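Local coordinates for protein cytochrome C-552 (Thiobacillus ferrooxidans, PDB 1H1O) that carries electrons in the periplasm as a high-potential cytochrome c with two haem groups, at residues Arg34-Lys48 / Ile76-Met90. Residues are numbered along the deposited sequence; the frame is centred on the assembly and turned at random.
Sequences RLAGQHKSYMEAQLK and ITALADYFNAQKPPM. With HEM (protoporphyrin IX containing Fe), chain D.
One wall of the first haem pocket in this c-type cytochrome is built where L35, M43 and L47 meet L79 and F83, with I76 and A80 completing the helix-helix packing behind it. Helices 40-48 and 76-85 run at 136° between their N-to-C directions, with axes 8.2 Å apart, and the small A80 is consistent with this close approach: its CB lies 3.7 Å from M43 CB. The F83 ring is sandwiched. L35 CD1 sits over the centre of one face, 3.9 Å from the ring centroid and 4° off the normal, a CH-pi contact, while Y82 CD2 covers the opposite face. M43, bent twice along its chain, crosses F83 at about a right angle and sets its CE against F83 CB. Losing the F83 ring to an alanine would probably leave L35 CD1 with no face to rest on and open a gap beside haem CMB, though M43 CE would still meet the CB. Farther along, I76 CG2 nestles between E44 CG and L47 CB, and I76 CD1 reaches K48 CG.

Ahead of helix 40-48, backbone bonds tie the type II turn L35-Q38 to the last turn of helix 76-85 and to M90. G37 N donates to F83 O at 2.8 Å, and M90 N reaches A36 O almost straight (176° at the hydrogen) from above the carbonyl plane. G37 has positive phi, and a side chain there would run into P89. M90 CE folds back to 3.3 Å from R34 O. On the haem side, Y42 OH donates to propionate O2A (2.6 Å), and R156 also bonds this hydroxyl. The residues flanking the two helices, L35 before 40-51 and Q86 after 73-85, touch helix 17-20 at H20, the predicted axial iron ligand, and M17, while R34, Q38 and H39 bond to G138, R135 and Q128 in the second cytochrome half.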
loop_
_atom_site.group_PDB
_atom_site.type_symbol
_atom_site.label_atom_id
_atom_site.label_comp_id
_atom_site.label_asym_id
_atom_site.label_seq_id
_atom_site.Cartn_x
_atom_site.Cartn_y
_atom_site.Cartn_z
ATOM N N ARG A 34 1.919 5.568 -3.519
ATOM C CA ARG A 34 2.304 5.626 -4.910
ATOM C C ARG A 34 1.412 4.568 -5.544
ATOM O O ARG A 34 1.045 3.590 -4.893
ATOM C CB ARG A 34 3.785 5.276 -5.048
ATOM C CG ARG A 34 4.659 6.318 -4.363
ATOM C CD ARG A 34 6.123 5.976 -4.407
ATOM N NE ARG A 34 6.895 7.011 -3.729
ATOM C CZ ARG A 34 7.782 6.772 -2.772
ATOM N NH1 ARG A 34 8.005 5.523 -2.376
ATOM N NH2 ARG A 34 8.455 7.775 -2.224
ATOM N N LEU A 35 1.049 4.766 -6.801
ATOM C CA LEU A 35 0.168 3.834 -7.488
ATOM C C LEU A 35 0.818 3.141 -8.666
ATOM O O LEU A 35 0.336 2.098 -9.114
ATOM C CB LEU A 35 -1.073 4.572 -7.978
ATOM C CG LEU A 35 -1.801 5.353 -6.888
ATOM C CD1 LEU A 35 -3.059 6.004 -7.477
ATOM C CD2 LEU A 35 -2.146 4.407 -5.748
ATOM N N ALA A 36 1.891 3.739 -9.176
ATOM C CA ALA A 36 2.616 3.197 -10.317
ATOM C C ALA A 36 2.973 1.708 -10.167
ATOM O O ALA A 36 3.610 1.296 -9.193
ATOM C CB ALA A 36 3.884 4.012 -10.554
ATOM N N GLY A 37 2.546 0.906 -11.132
ATOM C CA GLY A 37 2.871 -0.506 -11.093
ATOM C C GLY A 37 2.077 -1.362 -10.132
ATOM O O GLY A 37 2.312 -2.568 -10.047
ATOM N N GLN A 38 1.144 -0.764 -9.395
ATOM C CA GLN A 38 0.337 -1.544 -8.467
ATOM C C GLN A 38 -0.493 -2.462 -9.364
ATOM O O GLN A 38 -0.863 -2.079 -10.477
ATOM C CB GLN A 38 -0.569 -0.630 -7.643
ATOM C CG GLN A 38 -1.272 -1.324 -6.478
ATOM C CD GLN A 38 -0.300 -2.131 -5.616
ATOM O OE1 GLN A 38 -0.102 -3.324 -5.842
ATOM N NE2 GLN A 38 0.334 -1.467 -4.646
ATOM N N HIS A 39 -0.780 -3.669 -8.898
ATOM C CA HIS A 39 -1.538 -4.613 -9.710
ATOM C C HIS A 39 -2.972 -4.164 -9.957
ATOM O O HIS A 39 -3.632 -3.610 -9.074
ATOM C CB HIS A 39 -1.496 -5.992 -9.058
ATOM C CG HIS A 39 -0.106 -6.464 -8.781
ATOM N ND1 HIS A 39 0.832 -6.623 -9.778
ATOM C CD2 HIS A 39 0.529 -6.738 -7.616
ATOM C CE1 HIS A 39 1.987 -6.971 -9.239
ATOM N NE2 HIS A 39 1.830 -7.047 -7.928
ATOM N N LYS A 40 -3.433 -4.399 -11.181
ATOM C CA LYS A 40 -4.768 -4.013 -11.610
ATOM C C LYS A 40 -5.859 -4.436 -10.637
ATOM O O LYS A 40 -6.594 -3.605 -10.108
ATOM C CB LYS A 40 -5.052 -4.585 -13.007
ATOM C CG LYS A 40 -4.184 -3.970 -14.110
ATOM C CD LYS A 40 -4.531 -4.502 -15.503
ATOM C CE LYS A 40 -3.919 -5.877 -15.772
ATOM N NZ LYS A 40 -2.433 -5.800 -15.869
ATOM N N SER A 41 -5.966 -5.736 -10.404
ATOM C CA SER A 41 -6.980 -6.253 -9.501
ATOM C C SER A 41 -6.917 -5.568 -8.148
ATOM O O SER A 41 -7.944 -5.327 -7.529
ATOM C CB SER A 41 -6.799 -7.754 -9.317
ATOM O OG SER A 41 -5.430 -8.034 -9.076
ATOM N N TYR A 42 -5.720 -5.265 -7.674
ATOM C CA TYR A 42 -5.632 -4.614 -6.382
ATOM C C TYR A 42 -6.208 -3.196 -6.453
ATOM O O TYR A 42 -7.082 -2.824 -5.655
ATOM C CB TYR A 42 -4.191 -4.537 -5.894
ATOM C CG TYR A 42 -4.122 -3.848 -4.555
ATOM C CD1 TYR A 42 -4.501 -4.518 -3.397
ATOM C CD2 TYR A 42 -3.724 -2.516 -4.448
ATOM C CE1 TYR A 42 -4.485 -3.889 -2.173
ATOM C CE2 TYR A 42 -3.698 -1.874 -3.218
ATOM C CZ TYR A 42 -4.080 -2.570 -2.083
ATOM O OH TYR A 42 -4.030 -1.984 -0.844
ATOM N N MET A 43 -5.702 -2.416 -7.407
ATOM C CA MET A 43 -6.147 -1.038 -7.604
ATOM C C MET A 43 -7.653 -1.050 -7.684
ATOM O O MET A 43 -8.350 -0.294 -6.999
ATOM C CB MET A 43 -5.601 -0.481 -8.921
ATOM C CG MET A 43 -4.105 -0.318 -8.988
ATOM S SD MET A 43 -3.533 0.922 -7.817
ATOM C CE MET A 43 -3.701 2.463 -8.832
ATOM N N GLU A 44 -8.145 -1.934 -8.539
ATOM C CA GLU A 44 -9.564 -2.074 -8.780
ATOM C C GLU A 44 -10.304 -2.368 -7.494
ATOM O O GLU A 44 -11.331 -1.751 -7.210
ATOM C CB GLU A 44 -9.790 -3.198 -9.778
ATOM C CG GLU A 44 -10.968 -3.011 -10.697
ATOM C CD GLU A 44 -11.104 -4.170 -11.659
ATOM O OE1 GLU A 44 -11.644 -5.217 -11.241
ATOM O OE2 GLU A 44 -10.654 -4.043 -12.823
ATOM N N ALA A 45 -9.788 -3.320 -6.714
ATOM C CA ALA A 45 -10.437 -3.677 -5.455
ATOM C C ALA A 45 -10.499 -2.466 -4.528
ATOM O O ALA A 45 -11.545 -2.184 -3.945
ATOM C CB ALA A 45 -9.689 -4.811 -4.775
ATOM N N GLN A 46 -9.388 -1.744 -4.399
ATOM C CA GLN A 46 -9.371 -0.578 -3.526
ATOM C C GLN A 46 -10.371 0.476 -3.967
ATOM O O GLN A 46 -11.204 0.917 -3.183
ATOM C CB GLN A 46 -7.973 0.027 -3.455
ATOM C CG GLN A 46 -6.951 -0.914 -2.868
ATOM C CD GLN A 46 -7.522 -1.783 -1.762
ATOM O OE1 GLN A 46 -7.525 -3.016 -1.864
ATOM N NE2 GLN A 46 -8.017 -1.149 -0.702
ATOM N N LEU A 47 -10.307 0.871 -5.231
ATOM C CA LEU A 47 -11.234 1.873 -5.736
ATOM C C LEU A 47 -12.689 1.486 -5.508
ATOM O O LEU A 47 -13.512 2.339 -5.176
ATOM C CB LEU A 47 -10.984 2.126 -7.216
ATOM C CG LEU A 47 -9.711 2.937 -7.465
ATOM C CD1 LEU A 47 -9.411 2.935 -8.956
ATOM C CD2 LEU A 47 -9.873 4.365 -6.910
ATOM N N LYS A 48 -13.012 0.207 -5.672
ATOM C CA LYS A 48 -14.382 -0.237 -5.452
ATOM C C LYS A 48 -14.699 -0.208 -3.958
ATOM O O LYS A 48 -15.816 0.106 -3.557
ATOM C CB LYS A 48 -14.593 -1.653 -6.005
ATOM C CG LYS A 48 -14.617 -1.742 -7.527
ATOM C CD LYS A 48 -15.102 -3.121 -7.975
ATOM C CE LYS A 48 -15.349 -3.186 -9.484
ATOM N NZ LYS A 48 -15.718 -4.576 -9.915
ATOM N N ILE A 76 -12.989 2.838 -12.954
ATOM C CA ILE A 76 -12.204 2.120 -11.962
ATOM C C ILE A 76 -11.229 1.234 -12.709
ATOM O O ILE A 76 -10.026 1.296 -12.488
ATOM C CB ILE A 76 -13.100 1.272 -11.049
ATOM C CG1 ILE A 76 -13.832 2.199 -10.077
ATOM C CG2 ILE A 76 -12.268 0.238 -10.296
ATOM C CD1 ILE A 76 -14.764 1.493 -9.125
ATOM N N THR A 77 -11.749 0.433 -13.626
ATOM C CA THR A 77 -10.904 -0.458 -14.409
ATOM C C THR A 77 -9.908 0.307 -15.273
ATOM O O THR A 77 -8.742 -0.076 -15.398
ATOM C CB THR A 77 -11.756 -1.350 -15.317
ATOM O OG1 THR A 77 -12.648 -2.130 -14.508
ATOM C CG2 THR A 77 -10.861 -2.276 -16.154
ATOM N N ALA A 78 -10.374 1.392 -15.879
ATOM C CA ALA A 78 -9.512 2.194 -16.734
ATOM C C ALA A 78 -8.332 2.717 -15.929
ATOM O O ALA A 78 -7.175 2.615 -16.342
ATOM C CB ALA A 78 -10.305 3.357 -17.328
ATOM N N LEU A 79 -8.642 3.283 -14.773
ATOM C CA LEU A 79 -7.625 3.833 -13.895
ATOM C C LEU A 79 -6.694 2.744 -13.392
ATOM O O LEU A 79 -5.467 2.885 -13.449
ATOM C CB LEU A 79 -8.292 4.533 -12.716
ATOM C CG LEU A 79 -9.099 5.770 -13.115
ATOM C CD1 LEU A 79 -9.842 6.322 -11.917
ATOM C CD2 LEU A 79 -8.145 6.805 -13.695
ATOM N N ALA A 80 -7.281 1.660 -12.900
ATOM C CA ALA A 80 -6.497 0.544 -12.386
ATOM C C ALA A 80 -5.455 0.176 -13.430
ATOM O O ALA A 80 -4.270 0.004 -13.124
ATOM C CB ALA A 80 -7.405 -0.644 -12.109
ATOM N N ASP A 81 -5.912 0.080 -14.674
ATOM C CA ASP A 81 -5.045 -0.269 -15.787
ATOM C C ASP A 81 -3.943 0.771 -15.963
ATOM O O ASP A 81 -2.756 0.441 -16.070
ATOM C CB ASP A 81 -5.871 -0.353 -17.075
ATOM C CG ASP A 81 -5.492 -1.543 -17.926
ATOM O OD1 ASP A 81 -5.866 -2.676 -17.548
ATOM O OD2 ASP A 81 -4.817 -1.349 -18.961
ATOM N N TYR A 82 -4.357 2.034 -15.993
ATOM C CA TYR A 82 -3.435 3.144 -16.179
ATOM C C TYR A 82 -2.261 3.161 -15.210
ATOM O O TYR A 82 -1.104 3.150 -15.631
ATOM C CB TYR A 82 -4.178 4.476 -16.070
ATOM C CG TYR A 82 -3.257 5.657 -16.228
ATOM C CD1 TYR A 82 -2.707 5.970 -17.466
ATOM C CD2 TYR A 82 -2.890 6.426 -15.128
ATOM C CE1 TYR A 82 -1.814 7.014 -17.609
ATOM C CE2 TYR A 82 -1.995 7.479 -15.256
ATOM C CZ TYR A 82 -1.459 7.767 -16.499
ATOM O OH TYR A 82 -0.558 8.799 -16.630
ATOM N N PHE A 83 -2.552 3.208 -13.914
ATOM C CA PHE A 83 -1.485 3.251 -12.926
ATOM C C PHE A 83 -0.661 1.973 -12.899
ATOM O O PHE A 83 0.543 2.021 -12.664
ATOM C CB PHE A 83 -2.052 3.553 -11.531
ATOM C CG PHE A 83 -2.698 4.916 -11.423
ATOM C CD1 PHE A 83 -4.077 5.050 -11.426
ATOM C CD2 PHE A 83 -1.921 6.064 -11.379
ATOM C CE1 PHE A 83 -4.677 6.318 -11.391
ATOM C CE2 PHE A 83 -2.508 7.324 -11.345
ATOM C CZ PHE A 83 -3.887 7.450 -11.352
ATOM N N ASN A 84 -1.309 0.833 -13.141
ATOM C CA ASN A 84 -0.600 -0.441 -13.150
ATOM C C ASN A 84 0.505 -0.401 -14.197
ATOM O O ASN A 84 1.581 -0.955 -13.991
ATOM C CB ASN A 84 -1.568 -1.596 -13.457
ATOM C CG ASN A 84 -0.847 -2.938 -13.679
ATOM O OD1 ASN A 84 -0.062 -3.387 -12.840
ATOM N ND2 ASN A 84 -1.125 -3.580 -14.813
ATOM N N ALA A 85 0.232 0.276 -15.311
ATOM C CA ALA A 85 1.196 0.391 -16.402
ATOM C C ALA A 85 2.214 1.509 -16.214
ATOM O O ALA A 85 3.284 1.468 -16.810
ATOM C CB ALA A 85 0.459 0.580 -17.727
ATOM N N GLN A 86 1.888 2.503 -15.391
ATOM C CA GLN A 86 2.795 3.627 -15.152
ATOM C C GLN A 86 4.241 3.222 -14.987
ATOM O O GLN A 86 4.543 2.190 -14.395
ATOM C CB GLN A 86 2.406 4.401 -13.897
ATOM C CG GLN A 86 1.417 5.522 -14.094
ATOM C CD GLN A 86 1.634 6.645 -13.080
ATOM O OE1 GLN A 86 2.360 7.604 -13.345
ATOM N NE2 GLN A 86 1.021 6.515 -11.907
ATOM N N LYS A 87 5.132 4.054 -15.506
ATOM C CA LYS A 87 6.564 3.823 -15.402
ATOM C C LYS A 87 7.200 5.161 -15.033
ATOM O O LYS A 87 6.791 6.203 -15.540
ATOM C CB LYS A 87 7.135 3.334 -16.734
ATOM C CG LYS A 87 6.524 2.046 -17.251
ATOM C CD LYS A 87 6.831 0.859 -16.366
ATOM C CE LYS A 87 6.174 -0.386 -16.935
ATOM N NZ LYS A 87 6.333 -1.553 -16.034
ATOM N N PRO A 88 8.205 5.146 -14.143
ATOM C CA PRO A 88 8.731 3.935 -13.503
ATOM C C PRO A 88 7.800 3.500 -12.378
ATOM O O PRO A 88 7.205 4.345 -11.704
ATOM C CB PRO A 88 10.088 4.387 -12.947
ATOM C CG PRO A 88 10.342 5.750 -13.578
ATOM C CD PRO A 88 8.975 6.328 -13.724
ATOM N N PRO A 89 7.646 2.178 -12.174
ATOM C CA PRO A 89 6.774 1.687 -11.098
ATOM C C PRO A 89 7.234 2.323 -9.790
ATOM O O PRO A 89 8.369 2.780 -9.702
ATOM C CB PRO A 89 6.991 0.176 -11.131
ATOM C CG PRO A 89 8.363 0.025 -11.777
ATOM C CD PRO A 89 8.296 1.057 -12.870
ATOM N N MET A 90 6.362 2.362 -8.788
ATOM C CA MET A 90 6.709 2.981 -7.510
ATOM C C MET A 90 8.107 2.596 -7.044
ATOM O O MET A 90 8.437 1.414 -6.921
ATOM C CB MET A 90 5.681 2.621 -6.445
ATOM C CG MET A 90 5.609 1.162 -6.128
ATOM S SD MET A 90 4.247 0.889 -5.007
ATOM C CE MET A 90 2.814 1.100 -6.130
HETATM C CHA HEM D . -5.199 5.746 -1.817
HETATM C CHB HEM D . -6.712 5.604 -6.371
HETATM C CHC HEM D . -7.362 10.378 -6.262
HETATM C CHD HEM D . -5.757 10.544 -1.790
HETATM C C1A HEM D . -5.556 5.264 -3.078
HETATM C C2A HEM D . -5.540 3.875 -3.488
HETATM C C3A HEM D . -5.965 3.836 -4.783
HETATM C C4A HEM D . -6.239 5.212 -5.143
HETATM C CMA HEM D . -6.149 2.658 -5.705
HETATM C CAA HEM D . -5.128 2.715 -2.614
HETATM C CBA HEM D . -3.646 2.321 -2.803
HETATM C CGA HEM D . -3.199 1.257 -1.984
HETATM O O1A HEM D . -1.934 1.047 -2.004
HETATM O O2A HEM D . -3.949 0.556 -1.274
HETATM C C1B HEM D . -7.020 6.901 -6.730
HETATM C C2B HEM D . -7.560 7.251 -8.022
HETATM C C3B HEM D . -7.775 8.597 -7.990
HETATM C C4B HEM D . -7.326 9.055 -6.686
HETATM C CMB HEM D . -7.826 6.244 -9.126
HETATM C CAB HEM D . -8.363 9.499 -9.045
HETATM C CBB HEM D . -9.825 9.160 -9.448
HETATM C C1C HEM D . -6.973 10.849 -5.045
HETATM C C2C HEM D . -7.033 12.232 -4.640
HETATM C C3C HEM D . -6.580 12.255 -3.361
HETATM C C4C HEM D . -6.244 10.921 -3.012
HETATM C CMC HEM D . -7.529 13.336 -5.534
HETATM C CAC HEM D . -6.437 13.441 -2.392
HETATM C CBC HEM D . -7.764 14.223 -2.162
HETATM C C1D HEM D . -5.453 9.249 -1.397
HETATM C C2D HEM D . -4.977 8.910 -0.070
HETATM C C3D HEM D . -4.851 7.570 -0.077
HETATM C C4D HEM D . -5.213 7.094 -1.411
HETATM C CMD HEM D . -4.737 9.915 1.032
HETATM C CAD HEM D . -4.456 6.656 1.031
HETATM C CBD HEM D . -5.788 6.569 1.944
HETATM C CGD HEM D . -5.924 5.444 2.770
HETATM O O1D HEM D . -5.054 5.224 3.633
HETATM O O2D HEM D . -6.927 4.679 2.689
HETATM N NA HEM D . -5.980 6.064 -4.090
HETATM N NB HEM D . -6.878 8.008 -5.916
HETATM N NC HEM D . -6.479 10.055 -4.027
HETATM N ND HEM D . -5.585 8.140 -2.192
HETATM FE FE HEM D . -6.201 8.082 -4.057
#